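Local coordinates for protein Epf (Streptococcus pyogenes, PDB 4ES8) that acts as a cell-surface adhesin that binds to cells through an N-terminal domain containing a carbohydrate-binding module, at residues S107-D111 with H112-I116; S144-I147 with S148-S151; K79-K82 with Q83-A86; F43-K46 with G47-S51; A136-T140 with T141-F145. All blocks are in the same frame, centred on the assembly; numbering follows the deposited sequence.

Interaction 1: S107-D111 with H112-I116; sequences SLIKD and HDYKI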
loop_
_atom_site.group_PDB
_atom_site.type_symbol
_atom_site.label_atom_id
_atom_site.label_comp_id
_atom_site.label_asym_id
_atom_site.label_seq_id
_atom_site.Cartn_x
_atom_site.Cartn_y
_atom_site.Cartn_z
ATOM N N SER A 107 5.678 4.843 -4.348
ATOM C CA SER A 107 6.230 3.503 -4.515
ATOM C C SER A 107 6.084 2.689 -3.237
ATOM O O SER A 107 6.560 3.106 -2.160
ATOM C CB SER A 107 7.699 3.580 -4.920
ATOM O OG SER A 107 8.165 2.298 -5.310
ATOM N N LEU A 108 5.417 1.521 -3.360
ATOM C CA LEU A 108 5.209 0.651 -2.206
ATOM C C LEU A 108 6.274 -0.448 -2.183
ATOM O O LEU A 108 6.921 -0.707 -3.207
ATOM C CB LEU A 108 3.786 0.030 -2.239
ATOM C CG LEU A 108 2.615 1.029 -2.404
ATOM C CD1 LEU A 108 1.286 0.307 -2.379
ATOM C CD2 LEU A 108 2.653 2.118 -1.327
ATOM N N ILE A 109 6.467 -1.064 -1.019
ATOM C CA ILE A 109 7.420 -2.162 -0.855
ATOM C C ILE A 109 6.690 -3.470 -1.084
ATOM O O ILE A 109 5.567 -3.650 -0.614
ATOM C CB ILE A 109 8.081 -2.109 0.550
ATOM C CG1 ILE A 109 8.951 -0.836 0.657
ATOM C CG2 ILE A 109 8.945 -3.372 0.824
ATOM C CD1 ILE A 109 9.372 -0.504 2.105
ATOM N N LYS A 110 7.349 -4.405 -1.790
ATOM C CA LYS A 110 6.766 -5.728 -2.042
ATOM C C LYS A 110 6.546 -6.458 -0.721
ATOM O O LYS A 110 7.430 -6.450 0.145
ATOM C CB LYS A 110 7.730 -6.548 -2.917
ATOM C CG LYS A 110 7.178 -7.933 -3.309
ATOM C CD LYS A 110 8.114 -8.716 -4.241
ATOM C CE LYS A 110 9.339 -9.263 -3.531
ATOM N NZ LYS A 110 10.144 -10.156 -4.422
ATOM N N ASP A 111 5.365 -7.080 -0.570
ATOM C CA ASP A 111 5.035 -7.932 0.563
ATOM C C ASP A 111 4.908 -7.157 1.893
ATOM O O ASP A 111 5.063 -7.734 2.957
ATOM C CB ASP A 111 6.054 -9.087 0.686
ATOM C CG ASP A 111 5.615 -10.277 1.504
ATOM O OD1 ASP A 111 4.437 -10.681 1.385
ATOM O OD2 ASP A 111 6.468 -10.847 2.211
ATOM N N HIS A 112 4.584 -5.856 1.821
ATOM C CA HIS A 112 4.269 -5.057 2.997
ATOM C C HIS A 112 2.740 -4.938 3.061
ATOM O O HIS A 112 2.059 -5.163 2.047
ATOM C CB HIS A 112 4.940 -3.678 2.901
ATOM C CG HIS A 112 6.297 -3.589 3.549
ATOM N ND1 HIS A 112 6.697 -2.431 4.200
ATOM C CD2 HIS A 112 7.308 -4.494 3.601
ATOM C CE1 HIS A 112 7.936 -2.651 4.617
ATOM N NE2 HIS A 112 8.361 -3.877 4.262
ATOM N N ASP A 113 2.215 -4.607 4.243
ATOM C CA ASP A 113 0.790 -4.436 4.494
ATOM C C ASP A 113 0.462 -2.959 4.549
ATOM O O ASP A 113 1.222 -2.184 5.162
ATOM C CB ASP A 113 0.412 -5.120 5.809
ATOM C CG ASP A 113 0.550 -6.626 5.746
ATOM O OD1 ASP A 113 0.143 -7.207 4.749
ATOM O OD2 ASP A 113 1.128 -7.205 6.671
ATOM N N TYR A 114 -0.668 -2.563 3.916
ATOM C CA TYR A 114 -1.059 -1.161 3.860
ATOM C C TYR A 114 -2.498 -0.979 4.291
ATOM O O TYR A 114 -3.310 -1.917 4.204
ATOM C CB TYR A 114 -0.853 -0.598 2.444
ATOM C CG TYR A 114 0.614 -0.562 2.067
ATOM C CD1 TYR A 114 1.417 0.518 2.426
ATOM C CD2 TYR A 114 1.222 -1.647 1.429
ATOM C CE1 TYR A 114 2.784 0.535 2.131
ATOM C CE2 TYR A 114 2.589 -1.644 1.135
ATOM C CZ TYR A 114 3.364 -0.555 1.495
ATOM O OH TYR A 114 4.711 -0.565 1.201
ATOM N N LYS A 115 -2.793 0.230 4.781
ATOM C CA LYS A 115 -4.127 0.617 5.228
ATOM C C LYS A 115 -4.531 1.892 4.516
ATOM O O LYS A 115 -3.902 2.930 4.737
ATOM C CB LYS A 115 -4.163 0.820 6.755
ATOM C CG LYS A 115 -5.504 1.347 7.287
ATOM C CD LYS A 115 -5.398 1.822 8.743
ATOM C CE LYS A 115 -6.760 2.167 9.312
ATOM N NZ LYS A 115 -6.683 2.618 10.730
ATOM N N ILE A 116 -5.554 1.808 3.673
ATOM C CA ILE A 116 -6.114 2.955 2.964
ATOM C C ILE A 116 -7.333 3.418 3.732
ATOM O O ILE A 116 -8.154 2.589 4.166
ATOM C CB ILE A 116 -6.514 2.557 1.523
ATOM C CG1 ILE A 116 -5.319 2.256 0.631
ATOM C CG2 ILE A 116 -7.450 3.603 0.883
ATOM C CD1 ILE A 116 -5.736 1.633 -0.743
#
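Ile109 lies over the imidazole of His112, three residues further on, in a CH-pi contact. Its CG2 methyl stands 3.6 Å from the centroid of the His112 ring and 21° off the ring normal. The methyl is shifted toward the rim, and Ile109 CG2 comes nearest to His112 CD2, at 3.4 Å. The other branch spans the far part of the same ring, with Ile109 CD1 3.6 Å from His112 CE1. Having CG1 beside the backbone N and CG2 beside the carbonyl carbon (chi1 -66°) spreads the two branches over the imidazole. A type II turn from Ile109 to His112, in the loop joining strand 97-105 to strand 113-123, brings the pair together, though its closing bond is weak.

Leu108 and Tyr114 reach out from their backbones head to tail. Leu108 CD2 sits 4.2 Å from the Tyr114 ring centroid, over the face but off-centre, while Leu108 CB is 3.8 Å from Tyr114 CZ. The phenol end is fixed as well: Ile109 N donates to Tyr114 OH at 2.9 Å, nearly straight at 167°.

His112, the last residue before strand 113-123, is held at both ring nitrogens: ND1 by Asp213 OD2 and NE2 by Glu246 O. Because both partners are acceptors, both ring nitrogens probably carry protons, and the nearby carboxylate would stabilise an imidazolium.

Interaction 2: S144-I147 with S148-S151; sequences SFKI and SDES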
loop_
_atom_site.group_PDB
_atom_site.type_symbol
_atom_site.label_atom_id
_atom_site.label_comp_id
_atom_site.label_asym_id
_atom_site.label_seq_id
_atom_site.Cartn_x
_atom_site.Cartn_y
_atom_site.Cartn_z
ATOM N N SER A 144 -5.238 1.658 -19.483
ATOM C CA SER A 144 -6.416 0.803 -19.404
ATOM C C SER A 144 -6.238 -0.170 -18.273
ATOM O O SER A 144 -5.118 -0.309 -17.751
ATOM C CB SER A 144 -6.602 0.052 -20.720
ATOM O OG SER A 144 -5.497 -0.818 -20.913
ATOM N N PHE A 145 -7.327 -0.817 -17.863
ATOM C CA PHE A 145 -7.230 -1.823 -16.818
ATOM C C PHE A 145 -8.466 -2.688 -16.809
ATOM O O PHE A 145 -9.490 -2.324 -17.412
ATOM C CB PHE A 145 -7.042 -1.207 -15.394
ATOM C CG PHE A 145 -8.277 -0.612 -14.760
ATOM C CD1 PHE A 145 -8.653 0.710 -15.022
ATOM C CD2 PHE A 145 -9.039 -1.346 -13.853
ATOM C CE1 PHE A 145 -9.804 1.256 -14.443
ATOM C CE2 PHE A 145 -10.194 -0.798 -13.271
ATOM C CZ PHE A 145 -10.567 0.509 -13.566
ATOM N N LYS A 146 -8.347 -3.825 -16.097
ATOM C CA LYS A 146 -9.448 -4.762 -15.864
ATOM C C LYS A 146 -9.645 -4.892 -14.373
ATOM O O LYS A 146 -8.658 -4.963 -13.649
ATOM C CB LYS A 146 -9.174 -6.147 -16.471
ATOM C CG LYS A 146 -9.178 -6.207 -18.000
ATOM C CD LYS A 146 -9.528 -7.621 -18.486
ATOM C CE LYS A 146 -8.431 -8.644 -18.299
ATOM N NZ LYS A 146 -8.969 -10.031 -18.299
ATOM N N ILE A 147 -10.899 -4.904 -13.893
ATOM C CA ILE A 147 -11.115 -5.033 -12.445
ATOM C C ILE A 147 -10.406 -6.298 -11.946
ATOM O O ILE A 147 -9.749 -6.273 -10.899
ATOM C CB ILE A 147 -12.621 -5.096 -12.137
ATOM C CG1 ILE A 147 -13.320 -3.789 -12.525
ATOM C CG2 ILE A 147 -12.862 -5.434 -10.649
ATOM C CD1 ILE A 147 -14.879 -3.841 -12.348
ATOM N N SER A 148 -10.545 -7.384 -12.723
ATOM C CA SER A 148 -10.005 -8.709 -12.385
ATOM C C SER A 148 -8.460 -8.739 -12.329
ATOM O O SER A 148 -7.912 -9.746 -11.869
ATOM C CB SER A 148 -10.518 -9.749 -13.380
ATOM O OG SER A 148 -10.046 -9.465 -14.682
ATOM N N ASP A 149 -7.754 -7.648 -12.723
ATOM C CA ASP A 149 -6.281 -7.586 -12.598
ATOM C C ASP A 149 -5.865 -7.381 -11.117
ATOM O O ASP A 149 -4.676 -7.439 -10.813
ATOM C CB ASP A 149 -5.671 -6.435 -13.434
ATOM C CG ASP A 149 -5.811 -6.494 -14.955
ATOM O OD1 ASP A 149 -5.930 -7.622 -15.500
ATOM O OD2 ASP A 149 -5.748 -5.411 -15.604
ATOM N N GLU A 150 -6.818 -7.078 -10.210
ATOM C CA GLU A 150 -6.484 -6.807 -8.806
ATOM C C GLU A 150 -5.569 -7.868 -8.209
ATOM O O GLU A 150 -4.627 -7.517 -7.493
ATOM C CB GLU A 150 -7.769 -6.730 -7.984
ATOM C CG GLU A 150 -7.568 -6.433 -6.502
ATOM C CD GLU A 150 -8.882 -6.291 -5.770
ATOM O OE1 GLU A 150 -9.696 -7.254 -5.818
ATOM O OE2 GLU A 150 -9.093 -5.221 -5.144
ATOM N N SER A 151 -5.842 -9.157 -8.492
ATOM C CA SER A 151 -5.074 -10.227 -7.875
ATOM C C SER A 151 -3.621 -10.308 -8.371
ATOM O O SER A 151 -2.855 -11.108 -7.828
ATOM C CB SER A 151 -5.774 -11.567 -8.034
ATOM O OG SER A 151 -5.878 -11.887 -9.408
HETATM O O HOH W 1 -7.420 -9.928 -15.426
#
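From Lys146 the chain leaves the end of strand 144-146 and winds at once into a 3-10 turn that leads to a short, weakly bonded helix beginning at about Glu150. Two successive i to i+3 bonds define the winding: Asp149 N donates to Lys146 O at 3.0 Å, and Glu150 N to Ile147 O at 3.1 Å. Both donors approach from above the carbonyl plane, the first by 60°, consistent with the tight winding.

The carboxylate of Asp149 folds back on the same turn. Its CG lies beside the backbone N (chi1 -64°), bringing OD2 within 3.1 Å of Lys146 N, which donates to it from well above the carboxylate plane. Lys146 and Asp149 are thus joined twice, by a backbone bond and by a side-chain-to-backbone bond running the other way. Their side chains cross at about a right angle, with Lys146 CB 3.6 Å from Asp149 OD2. The charged ends do not meet directly.

Ile147 turns from the coil toward the sheet, where it touches Tyr52 and Leu191. Glu150 extends away to a salt bridge with Arg132 and a bond from Ile133 N, linking the helix start to strand 127-135. Ser148 OG is bonded to Asp50 OD2, tying the turn to the neighbouring loop.

One water bridges three of the polar side chains: it donates to Asp149 OD1 at 2.7 Å and to Ser148 OG at 2.8 Å, and accepts a weak bond from Lys146 NZ.

Interaction 3: K79-K82 with Q83-A86; sequences KIDK and QSIA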
loop_
_atom_site.group_PDB
_atom_site.type_symbol
_atom_site.label_atom_id
_atom_site.label_comp_id
_atom_site.label_asym_id
_atom_site.label_seq_id
_atom_site.Cartn_x
_atom_site.Cartn_y
_atom_site.Cartn_z
ATOM N N LYS A 79 -14.931 15.476 -11.875
ATOM C CA LYS A 79 -14.465 16.689 -11.184
ATOM C C LYS A 79 -13.459 16.323 -10.132
ATOM O O LYS A 79 -13.666 15.362 -9.372
ATOM C CB LYS A 79 -15.650 17.446 -10.547
ATOM C CG LYS A 79 -15.284 18.741 -9.818
ATOM C CD LYS A 79 -16.547 19.523 -9.336
ATOM C CE LYS A 79 -17.409 18.785 -8.320
ATOM N NZ LYS A 79 -16.718 18.578 -7.013
ATOM N N ILE A 80 -12.356 17.077 -10.097
ATOM C CA ILE A 80 -11.316 16.820 -9.115
ATOM C C ILE A 80 -10.870 18.125 -8.489
ATOM O O ILE A 80 -10.924 19.208 -9.125
ATOM C CB ILE A 80 -10.120 16.079 -9.791
ATOM C CG1 ILE A 80 -9.217 15.366 -8.777
ATOM C CG2 ILE A 80 -9.309 17.017 -10.728
ATOM C CD1 ILE A 80 -8.199 14.382 -9.480
ATOM N N ASP A 81 -10.481 18.030 -7.231
ATOM C CA ASP A 81 -9.879 19.169 -6.557
ATOM C C ASP A 81 -8.885 18.628 -5.531
ATOM O O ASP A 81 -8.604 17.416 -5.500
ATOM C CB ASP A 81 -10.924 20.133 -5.981
ATOM C CG ASP A 81 -11.808 19.563 -4.912
ATOM O OD1 ASP A 81 -11.366 18.611 -4.214
ATOM O OD2 ASP A 81 -12.929 20.078 -4.742
ATOM N N LYS A 82 -8.329 19.513 -4.690
ATOM C CA LYS A 82 -7.271 19.151 -3.765
ATOM C C LYS A 82 -7.634 17.998 -2.825
ATOM O O LYS A 82 -6.737 17.300 -2.373
ATOM C CB LYS A 82 -6.874 20.398 -2.934
ATOM C CG LYS A 82 -5.558 20.274 -2.180
ATOM C CD LYS A 82 -5.353 21.438 -1.203
ATOM C CE LYS A 82 -4.191 21.208 -0.263
ATOM N NZ LYS A 82 -2.885 21.175 -0.975
ATOM N N GLN A 83 -8.933 17.816 -2.517
ATOM C CA GLN A 83 -9.326 16.795 -1.559
ATOM C C GLN A 83 -10.278 15.764 -2.099
ATOM O O GLN A 83 -10.468 14.762 -1.411
ATOM C CB GLN A 83 -10.022 17.451 -0.338
ATOM C CG GLN A 83 -9.108 18.385 0.453
ATOM C CD GLN A 83 -9.715 18.782 1.774
ATOM O OE1 GLN A 83 -10.538 19.700 1.854
ATOM N NE2 GLN A 83 -9.307 18.107 2.843
ATOM N N SER A 84 -10.898 15.980 -3.268
ATOM C CA SER A 84 -11.973 15.079 -3.693
ATOM C C SER A 84 -11.952 14.732 -5.156
ATOM O O SER A 84 -11.298 15.411 -5.969
ATOM C CB SER A 84 -13.327 15.731 -3.394
ATOM O OG SER A 84 -13.554 16.877 -4.203
ATOM N N ILE A 85 -12.696 13.681 -5.509
ATOM C CA ILE A 85 -12.799 13.233 -6.890
ATOM C C ILE A 85 -14.223 12.719 -7.070
ATOM O O ILE A 85 -14.761 12.068 -6.164
ATOM C CB ILE A 85 -11.688 12.201 -7.204
ATOM C CG1 ILE A 85 -11.564 11.957 -8.697
ATOM C CG2 ILE A 85 -11.827 10.875 -6.395
ATOM C CD1 ILE A 85 -10.251 11.264 -9.038
ATOM N N ALA A 86 -14.877 13.121 -8.165
ATOM C CA ALA A 86 -16.294 12.824 -8.326
ATOM C C ALA A 86 -16.689 12.554 -9.760
ATOM O O ALA A 86 -16.045 13.060 -10.690
ATOM C CB ALA A 86 -17.111 14.016 -7.812
HETATM O O HOH W 2 -14.537 16.757 -6.859
#
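Asp81 and Ser84 close the tip of an antiparallel beta hairpin made by strands 76-80 and 84-89. Behind the tip, Lys79 and Ala86 form a hydrogen-bonded pair, and Ile80 and Ile85 a non-hydrogen-bonded one. Asp81 N donates to Ser84 O at 3.0 Å, adding one further bond beyond the last bridge.

Followed outward, the Asp81 side chain bends back over the turn. From CB the bond to CG is placed between the backbone N and the carbonyl carbon (chi1 63°), and Asp81 CG comes within 3.3 Å of Ser84 OG. Beyond it, OD1 collects three donors. Ser84 N meets Asp81 OD1 nearly in line with its C-O bond, at 2.8 Å. Gln83 N reaches Asp81 OD1 on the anti side at 3.1 Å, which makes an Asx turn. Ser84 OG gives its proton to the same oxygen from 46° above the carboxylate plane. The other oxygen, Asp81 OD2, lies 3.3 Å from Ser84 OG. With three bonds from different directions, the carboxylate is held against rotation and the NH groups of Gln83 and Ser84 are both satisfied.

The isoleucines lie side by side on the other face of the sheet, CD1 of Ile80 3.8 Å from CD1 of Ile85, and both touch Trp32. Lys79, on the Asp81 side, has a cation-pi contact with Trp67. Its NZ donates to a water 2.8 Å away, and that water in turn donates to Ser84 OG.

Interaction 4: F43-K46 with G47-S51; sequences FFSK and GATDS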
loop_
_atom_site.group_PDB
_atom_site.type_symbol
_atom_site.label_atom_id
_atom_site.label_comp_id
_atom_site.label_asym_id
_atom_site.label_seq_id
_atom_site.Cartn_x
_atom_site.Cartn_y
_atom_site.Cartn_z
ATOM N N PHE A 43 -11.355 6.661 -16.086
ATOM C CA PHE A 43 -11.659 5.591 -17.042
ATOM C C PHE A 43 -13.139 5.339 -17.137
ATOM O O PHE A 43 -13.889 5.754 -16.249
ATOM C CB PHE A 43 -11.011 4.284 -16.530
ATOM C CG PHE A 43 -9.520 4.339 -16.288
ATOM C CD1 PHE A 43 -9.011 4.778 -15.065
ATOM C CD2 PHE A 43 -8.624 3.984 -17.291
ATOM C CE1 PHE A 43 -7.627 4.835 -14.837
ATOM C CE2 PHE A 43 -7.235 4.056 -17.072
ATOM C CZ PHE A 43 -6.745 4.482 -15.846
ATOM N N PHE A 44 -13.565 4.566 -18.161
ATOM C CA PHE A 44 -14.964 4.202 -18.242
ATOM C C PHE A 44 -15.099 2.850 -18.882
ATOM O O PHE A 44 -14.158 2.341 -19.509
ATOM C CB PHE A 44 -15.795 5.253 -19.018
ATOM C CG PHE A 44 -15.468 5.256 -20.494
ATOM C CD1 PHE A 44 -14.352 5.939 -20.975
ATOM C CD2 PHE A 44 -16.297 4.619 -21.405
ATOM C CE1 PHE A 44 -14.045 5.943 -22.351
ATOM C CE2 PHE A 44 -15.993 4.618 -22.786
ATOM C CZ PHE A 44 -14.873 5.286 -23.242
ATOM N N SER A 45 -16.291 2.278 -18.737
ATOM C CA SER A 45 -16.624 0.996 -19.338
ATOM C C SER A 45 -18.064 0.985 -19.805
ATOM O O SER A 45 -18.982 0.943 -18.978
ATOM C CB SER A 45 -16.399 -0.140 -18.347
ATOM O OG SER A 45 -16.730 -1.387 -18.951
ATOM N N LYS A 46 -18.285 1.065 -21.122
ATOM C CA LYS A 46 -19.659 0.980 -21.625
ATOM C C LYS A 46 -20.155 -0.443 -21.414
ATOM O O LYS A 46 -19.424 -1.421 -21.668
ATOM C CB LYS A 46 -19.709 1.365 -23.105
ATOM C CG LYS A 46 -19.512 2.865 -23.305
ATOM C CD LYS A 46 -19.643 3.303 -24.760
ATOM C CE LYS A 46 -21.095 3.362 -25.185
ATOM N NZ LYS A 46 -21.865 4.354 -24.353
ATOM N N GLY A 47 -21.382 -0.566 -20.909
ATOM C CA GLY A 47 -21.923 -1.881 -20.563
ATOM C C GLY A 47 -21.469 -2.386 -19.197
ATOM O O GLY A 47 -21.850 -3.489 -18.793
ATOM N N ALA A 48 -20.620 -1.595 -18.475
ATOM C CA ALA A 48 -20.047 -1.929 -17.165
ATOM C C ALA A 48 -19.472 -3.372 -17.185
ATOM O O ALA A 48 -19.958 -4.288 -16.505
ATOM C CB ALA A 48 -21.077 -1.744 -16.050
ATOM N N THR A 49 -18.448 -3.565 -18.034
ATOM C CA THR A 49 -17.789 -4.861 -18.149
ATOM C C THR A 49 -16.563 -4.886 -17.195
ATOM O O THR A 49 -16.338 -3.965 -16.410
ATOM C CB THR A 49 -17.377 -5.113 -19.618
ATOM O OG1 THR A 49 -16.306 -4.224 -19.949
ATOM C CG2 THR A 49 -18.558 -4.931 -20.631
ATOM N N ASP A 50 -15.752 -5.922 -17.306
ATOM C CA ASP A 50 -14.541 -5.985 -16.493
ATOM C C ASP A 50 -13.472 -5.000 -17.018
ATOM O O ASP A 50 -12.577 -4.636 -16.267
ATOM C CB ASP A 50 -14.003 -7.433 -16.594
ATOM C CG ASP A 50 -12.776 -7.755 -15.774
ATOM O OD1 ASP A 50 -12.724 -7.343 -14.601
ATOM O OD2 ASP A 50 -11.883 -8.458 -16.294
ATOM N N SER A 51 -13.579 -4.579 -18.307
ATOM C CA SER A 51 -12.561 -3.784 -18.981
ATOM C C SER A 51 -12.864 -2.299 -19.055
ATOM O O SER A 51 -13.973 -1.892 -19.425
ATOM C CB SER A 51 -12.352 -4.317 -20.391
ATOM O OG SER A 51 -11.931 -5.666 -20.321
HETATM O O HOH W 3 -16.903 -2.463 -22.307
HETATM O O HOH W 4 -22.740 2.394 -22.136
#
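Ser45 OG stands at the centre of this turn, meeting the backbone of both Thr49 and Ser51. It accepts from Thr49 N at 2.9 Å and donates to Ser51 O at 2.8 Å, the latter with the hydroxyl tilted 28° from the carbonyl plane. Turning OG anti to the backbone N (chi1 -180°) carries it across the loop, where both partners are in reach.

The next layer shapes the backbone around that hydroxyl. Residues Ser45 to Ala48 form a type II beta turn, closed by Ala48 N donating to Ser45 O at 3.1 Å, with Gly47 at its third position carrying a positive phi (82°). Further along, Ser51 N donates to Thr49 OG1 at 3.2 Å, an ST turn that curls the chain back toward strand 51-54. A water joins the two layers, donating to Lys46 O at 2.8 Å and lying 3.0 Å from Thr49 OG1. Lys46 NZ donates to a second water.

Outside the loop, the backbone of Asp50 bonds that of Ile147, which joins this limb to the turn that follows strand 144-146.

The evidence thus assigns the buried hydroxyl's proton to the Ser51 carbonyl and leaves its oxygen to receive the Thr49 amide: one small side chain serves a backbone donor and a backbone acceptor at once.

Interaction 5: A136-T140 with T141-F145; sequences AFNKT and TDDSF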
loop_
_atom_site.group_PDB
_atom_site.type_symbol
_atom_site.label_atom_id
_atom_site.label_comp_id
_atom_site.label_asym_id
_atom_site.label_seq_id
_atom_site.Cartn_x
_atom_site.Cartn_y
_atom_site.Cartn_z
ATOM N N ALA A 136 -0.801 1.386 -10.768
ATOM C CA ALA A 136 -0.881 2.839 -10.791
ATOM C C ALA A 136 -1.319 3.317 -12.156
ATOM O O ALA A 136 -1.011 2.670 -13.165
ATOM C CB ALA A 136 0.495 3.433 -10.471
ATOM N N PHE A 137 -2.029 4.447 -12.197
ATOM C CA PHE A 137 -2.332 5.144 -13.448
ATOM C C PHE A 137 -0.964 5.492 -14.040
ATOM O O PHE A 137 -0.099 6.018 -13.326
ATOM C CB PHE A 137 -3.172 6.375 -13.163
ATOM C CG PHE A 137 -3.206 7.390 -14.290
ATOM C CD1 PHE A 137 -3.609 7.017 -15.575
ATOM C CD2 PHE A 137 -2.927 8.732 -14.046
ATOM C CE1 PHE A 137 -3.685 7.964 -16.604
ATOM C CE2 PHE A 137 -3.012 9.677 -15.073
ATOM C CZ PHE A 137 -3.384 9.283 -16.346
ATOM N N ASN A 138 -0.746 5.104 -15.293
ATOM C CA ASN A 138 0.587 5.222 -15.886
ATOM C C ASN A 138 0.849 6.560 -16.618
ATOM O O ASN A 138 1.851 6.657 -17.321
ATOM C CB ASN A 138 0.867 4.007 -16.799
ATOM C CG ASN A 138 0.195 4.076 -18.142
ATOM O OD1 ASN A 138 -0.579 4.985 -18.413
ATOM N ND2 ASN A 138 0.574 3.159 -19.058
ATOM N N LYS A 139 0.007 7.601 -16.403
ATOM C CA LYS A 139 0.231 8.944 -16.929
ATOM C C LYS A 139 0.267 8.941 -18.484
ATOM O O LYS A 139 1.085 9.641 -19.111
ATOM C CB LYS A 139 1.519 9.560 -16.326
ATOM C CG LYS A 139 1.534 9.492 -14.804
ATOM C CD LYS A 139 2.903 9.887 -14.212
ATOM C CE LYS A 139 3.148 11.375 -14.224
ATOM N NZ LYS A 139 1.980 12.105 -13.692
ATOM N N THR A 140 -0.658 8.176 -19.088
ATOM C CA THR A 140 -0.860 8.166 -20.535
ATOM C C THR A 140 -2.349 8.228 -20.822
ATOM O O THR A 140 -3.144 7.728 -20.012
ATOM C CB THR A 140 -0.234 6.937 -21.228
ATOM O OG1 THR A 140 -0.946 5.754 -20.838
ATOM C CG2 THR A 140 1.263 6.767 -20.927
ATOM N N THR A 141 -2.729 8.774 -21.994
ATOM C CA THR A 141 -4.143 8.871 -22.357
ATOM C C THR A 141 -4.666 7.571 -22.985
ATOM O O THR A 141 -5.823 7.538 -23.438
ATOM C CB THR A 141 -4.425 10.060 -23.283
ATOM O OG1 THR A 141 -3.606 9.919 -24.445
ATOM C CG2 THR A 141 -4.197 11.400 -22.588
ATOM N N ASP A 142 -3.848 6.501 -23.003
ATOM C CA ASP A 142 -4.334 5.220 -23.508
ATOM C C ASP A 142 -4.155 4.141 -22.419
ATOM O O ASP A 142 -4.220 2.932 -22.684
ATOM C CB ASP A 142 -3.695 4.834 -24.859
ATOM C CG ASP A 142 -2.210 4.561 -24.815
ATOM O OD1 ASP A 142 -1.548 5.001 -23.843
ATOM O OD2 ASP A 142 -1.711 3.863 -25.731
ATOM N N ASP A 143 -4.008 4.587 -21.140
ATOM C CA ASP A 143 -3.957 3.626 -20.052
ATOM C C ASP A 143 -5.286 2.876 -19.994
ATOM O O ASP A 143 -6.320 3.381 -20.451
ATOM C CB ASP A 143 -3.675 4.324 -18.708
ATOM C CG ASP A 143 -3.195 3.404 -17.593
ATOM O OD1 ASP A 143 -2.765 2.240 -17.895
ATOM O OD2 ASP A 143 -3.248 3.825 -16.412
ATOM N N SER A 144 -5.238 1.658 -19.483
ATOM C CA SER A 144 -6.416 0.803 -19.404
ATOM C C SER A 144 -6.238 -0.170 -18.273
ATOM O O SER A 144 -5.118 -0.309 -17.751
ATOM C CB SER A 144 -6.602 0.052 -20.720
ATOM O OG SER A 144 -5.497 -0.818 -20.913
ATOM N N PHE A 145 -7.327 -0.817 -17.863
ATOM C CA PHE A 145 -7.230 -1.823 -16.818
ATOM C C PHE A 145 -8.466 -2.688 -16.809
ATOM O O PHE A 145 -9.490 -2.324 -17.412
ATOM C CB PHE A 145 -7.042 -1.207 -15.394
ATOM C CG PHE A 145 -8.277 -0.612 -14.760
ATOM C CD1 PHE A 145 -8.653 0.710 -15.022
ATOM C CD2 PHE A 145 -9.039 -1.346 -13.853
ATOM C CE1 PHE A 145 -9.804 1.256 -14.443
ATOM C CE2 PHE A 145 -10.194 -0.798 -13.271
ATOM C CZ PHE A 145 -10.567 0.509 -13.566
HETATM O O HOH W 5 -1.263 1.387 -15.756
#
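Between strand 127-135 and strand 144-146 the chain makes an irregular connecting loop, in which Asn138 and Asp143 face each other and a weak bond from Asp143 N to Thr140 O spans the far end. The Asp143 side chain links the two limbs. Its CG is turned anti to the backbone N (chi1 -163°), sending the carboxylate across the loop to the opposite backbone. There Asn138 N donates to Asp143 OD2 at 3.0 Å, coming from 63° above the carboxylate plane.

The Asn138 amide lies stacked over that carboxylate, the planes 21° apart, and the two side chains overlap antiparallel, each reaching toward the limb the other starts from. Asn138 OD1 is 3.2 Å from Asp143 CG. The amide is held by Thr140, whose OG1 donates to Asn138 OD1 at 2.6 Å; this second-shell hydroxyl therefore fixes the group that covers the aspartate.

Phe137 approaches from another direction. Its ring meets Asp143 OD2 at an edge, with CD1 3.3 Å from that oxygen, where the positive rim of the ring would suit a carboxylate. The ring also carries Lys139 N over the centre of one face, and beyond it touches Phe43 of strand 41-46, so the loop is seated on the sheet. Asp143 OD1 has a water at 2.7 Å, and the same water lies 2.9 Å from Ala136 O.

Along the chain the order is interaction 4, 3, 1, 5, 2. Interactions 2, 4 and 5 gather on one antiparallel sheet: interactions 2 and 5 share Ser144 and Phe145 on strand 144-146, interactions 2 and 4 touch, and so do interactions 4 and 5, where the ring of Phe43 packs edge-to-face with that of Phe145. Their centres lie 11 to 15 Å apart. Interactions 1 and 3 belong to the other sheet, with centres about 24 Å apart and no touch. Interaction 1 faces the C-terminal part of the chain, probably the fibronectin-like domain. The contacts thus shape loops and turns around both sheets of what is probably the carbohydrate-binding module.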